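Local coordinates for thioesterase (Streptomyces coelicolor, PDB 3QMW), which acts as a thioesterase (RedJ) of the alpha/beta hydrolase fold in the pathway that makes prodiginines, at the interface of chains A and B. Numbering follows the deposited sequence. Chains: chain A/B, Thioesterase.

The interface of chains A and B. Residues chain A 60, 62, 89-90, 93, 95; chain B 9, 11-12.
B:Phe12 plugs into a pocket of chain A lined by A:Val60, A:Val62, A:Ala89, A:Leu90 and A:Leu95, and 93 Å² of its surface is hidden there. The packing is tightest at the CZ end of the ring, where the A:Leu90 side chain crosses that of B:Phe12 at about a right angle and its CD2 reaches CZ of B:Phe12 at 3.4 Å. The other contacts are ordinary van der Waals ones. Over one face, CD1 of A:Leu95 stands above the centre, 4.1 Å from CE2 of B:Phe12; the opposite face is capped from within chain B by CB of B:Trp11. At the rim, CG2 of A:Val62 lies in the ring plane, 3.9 Å from CE1 of B:Phe12. The A:Val60 rotamer (chi1 -173°) turns CG1 toward CD1 and CB of B:Phe12. Both faces and the rim are engaged, which should restrict tilting of the ring.

A:Ala89 links the two aromatic residues: its CB lies 3.5 Å from CZ of B:Phe12 and packs closely over the five-membered ring of B:Trp11 in a CH-pi contact. The indole, with CG1 of A:Val62 at its edge, is less covered by chain A (15 Å²). The margin at A:His93 is less enclosed, perhaps nearer solvent: its imidazole meets B:Ser9, whose OG stands 3.8 Å above the A:His93 ring plane, toward the rim. That hydroxyl accepts a hydrogen bond from N of B:Trp11 (3.2 Å, 146° at the hydrogen), which may help hold the segment's turn.

In the fold, the N-terminal arm of chain B docks between strand 57-61 with its following loop and the end of helix 79-92 with the loop after it, carrying A:His93 and A:Leu95; two-fold symmetry exchanges the arms in the deposited two-chain assembly, which may reflect a dimer.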
ATOM      1  N   VAL A  60      -9.549   4.494 -12.054  1.00 27.27           N
ATOM      2  CA  VAL A  60     -10.137   5.107 -13.253  1.00 26.02           C
ATOM      3  C   VAL A  60      -9.317   6.322 -13.714  1.00 25.14           C
ATOM      4  O   VAL A  60      -9.649   7.460 -13.401  1.00 24.09           O
ATOM      5  CB  VAL A  60     -11.593   5.558 -12.972  1.00 25.92           C
ATOM      6  CG1 VAL A  60     -12.265   6.038 -14.242  1.00 23.76           C
ATOM      7  CG2 VAL A  60     -12.375   4.420 -12.321  1.00 25.85           C
ATOM      8  N   VAL A  62      -8.219   9.258 -16.018  1.00 23.94           N
ATOM      9  CA  VAL A  62      -8.980  10.115 -16.928  1.00 23.67           C
ATOM     10  C   VAL A  62      -8.064  10.605 -18.027  1.00 23.51           C
ATOM     11  O   VAL A  62      -7.000  11.167 -17.759  1.00 24.14           O
ATOM     12  CB  VAL A  62      -9.540  11.321 -16.220  1.00 23.65           C
ATOM     13  CG1 VAL A  62     -10.317  12.171 -17.197  1.00 24.52           C
ATOM     14  CG2 VAL A  62     -10.411  10.877 -15.047  1.00 23.55           C
ATOM     15  N   ALA A  89     -18.724  13.955 -17.803  1.00 32.76           N
ATOM     16  CA  ALA A  89     -18.296  12.601 -18.095  1.00 33.58           C
ATOM     17  C   ALA A  89     -18.470  11.705 -16.870  1.00 34.44           C
ATOM     18  O   ALA A  89     -18.890  10.570 -17.014  1.00 34.41           O
ATOM     19  CB  ALA A  89     -16.858  12.583 -18.588  1.00 33.69           C
ATOM     20  N   LEU A  90     -18.183  12.216 -15.672  1.00 35.43           N
ATOM     21  CA  LEU A  90     -18.313  11.401 -14.457  1.00 36.73           C
ATOM     22  C   LEU A  90     -19.781  11.027 -14.158  1.00 38.05           C
ATOM     23  O   LEU A  90     -20.072   9.874 -13.849  1.00 37.74           O
ATOM     24  CB  LEU A  90     -17.649  12.079 -13.241  1.00 36.41           C
ATOM     25  CG  LEU A  90     -16.106  12.209 -13.247  1.00 36.12           C
ATOM     26  CD1 LEU A  90     -15.592  12.777 -11.928  1.00 34.05           C
ATOM     27  CD2 LEU A  90     -15.387  10.890 -13.560  1.00 34.72           C
ATOM     28  N   HIS A  93     -21.437   8.587 -16.766  1.00 44.73           N
ATOM     29  CA  HIS A  93     -21.013   7.194 -16.606  1.00 45.04           C
ATOM     30  C   HIS A  93     -21.168   6.633 -15.201  1.00 45.13           C
ATOM     31  O   HIS A  93     -20.556   5.629 -14.848  1.00 45.20           O
ATOM     32  CB  HIS A  93     -19.603   7.039 -17.148  1.00 45.08           C
ATOM     33  CG  HIS A  93     -19.578   7.068 -18.637  1.00 47.04           C
ATOM     34  ND1 HIS A  93     -19.268   5.964 -19.399  1.00 48.58           N
ATOM     35  CD2 HIS A  93     -19.947   8.038 -19.507  1.00 47.73           C
ATOM     36  CE1 HIS A  93     -19.390   6.272 -20.678  1.00 49.51           C
ATOM     37  NE2 HIS A  93     -19.800   7.525 -20.772  1.00 48.22           N
ATOM     38  N   LEU A  95     -20.287   7.278 -12.236  1.00 43.23           N
ATOM     39  CA  LEU A  95     -19.154   7.159 -11.392  1.00 42.18           C
ATOM     40  C   LEU A  95     -19.205   8.114 -10.238  1.00 41.62           C
ATOM     41  O   LEU A  95     -18.271   8.223  -9.528  1.00 42.28           O
ATOM     42  CB  LEU A  95     -17.913   7.402 -12.190  1.00 41.96           C
ATOM     43  CG  LEU A  95     -17.564   6.421 -13.274  1.00 41.43           C
ATOM     44  CD1 LEU A  95     -16.524   7.008 -14.158  1.00 40.79           C
ATOM     45  CD2 LEU A  95     -17.042   5.203 -12.645  1.00 39.48           C
TER
ATOM     46  N   SER B   9     -15.593   4.521 -22.350  1.00 37.72           N
ATOM     47  CA  SER B   9     -15.594   5.977 -22.663  1.00 37.77           C
ATOM     48  C   SER B   9     -14.186   6.465 -23.048  1.00 37.13           C
ATOM     49  O   SER B   9     -13.174   5.966 -22.553  1.00 37.07           O
ATOM     50  CB  SER B   9     -16.127   6.779 -21.460  1.00 38.17           C
ATOM     51  OG  SER B   9     -16.075   8.202 -21.668  1.00 38.78           O
ATOM     52  N   TRP B  11     -13.065   9.289 -22.142  1.00 34.51           N
ATOM     53  CA  TRP B  11     -12.564   9.909 -20.911  1.00 34.33           C
ATOM     54  C   TRP B  11     -11.953   8.906 -19.948  1.00 34.39           C
ATOM     55  O   TRP B  11     -11.013   9.235 -19.250  1.00 34.61           O
ATOM     56  CB  TRP B  11     -13.688  10.623 -20.169  1.00 34.18           C
ATOM     57  CG  TRP B  11     -14.198  11.789 -20.862  1.00 32.91           C
ATOM     58  CD1 TRP B  11     -15.228  11.831 -21.740  1.00 32.59           C
ATOM     59  CD2 TRP B  11     -13.709  13.119 -20.742  1.00 33.45           C
ATOM     60  NE1 TRP B  11     -15.412  13.109 -22.190  1.00 33.53           N
ATOM     61  CE2 TRP B  11     -14.484  13.923 -21.597  1.00 33.70           C
ATOM     62  CE3 TRP B  11     -12.671  13.713 -20.006  1.00 32.63           C
ATOM     63  CZ2 TRP B  11     -14.270  15.296 -21.725  1.00 34.09           C
ATOM     64  CZ3 TRP B  11     -12.464  15.071 -20.128  1.00 32.52           C
ATOM     65  CH2 TRP B  11     -13.266  15.853 -20.972  1.00 32.73           C
ATOM     66  N   PHE B  12     -12.500   7.690 -19.902  1.00 34.61           N
ATOM     67  CA  PHE B  12     -12.110   6.683 -18.907  1.00 34.52           C
ATOM     68  C   PHE B  12     -11.646   5.369 -19.549  1.00 35.52           C
ATOM     69  O   PHE B  12     -12.293   4.336 -19.404  1.00 35.50           O
ATOM     70  CB  PHE B  12     -13.286   6.455 -17.958  1.00 33.69           C
ATOM     71  CG  PHE B  12     -13.956   7.721 -17.550  1.00 32.14           C
ATOM     72  CD1 PHE B  12     -13.273   8.665 -16.818  1.00 31.32           C
ATOM     73  CD2 PHE B  12     -15.255   8.000 -17.935  1.00 31.64           C
ATOM     74  CE1 PHE B  12     -13.883   9.862 -16.452  1.00 31.18           C
ATOM     75  CE2 PHE B  12     -15.867   9.190 -17.570  1.00 30.83           C
ATOM     76  CZ  PHE B  12     -15.181  10.122 -16.838  1.00 30.93           C
TER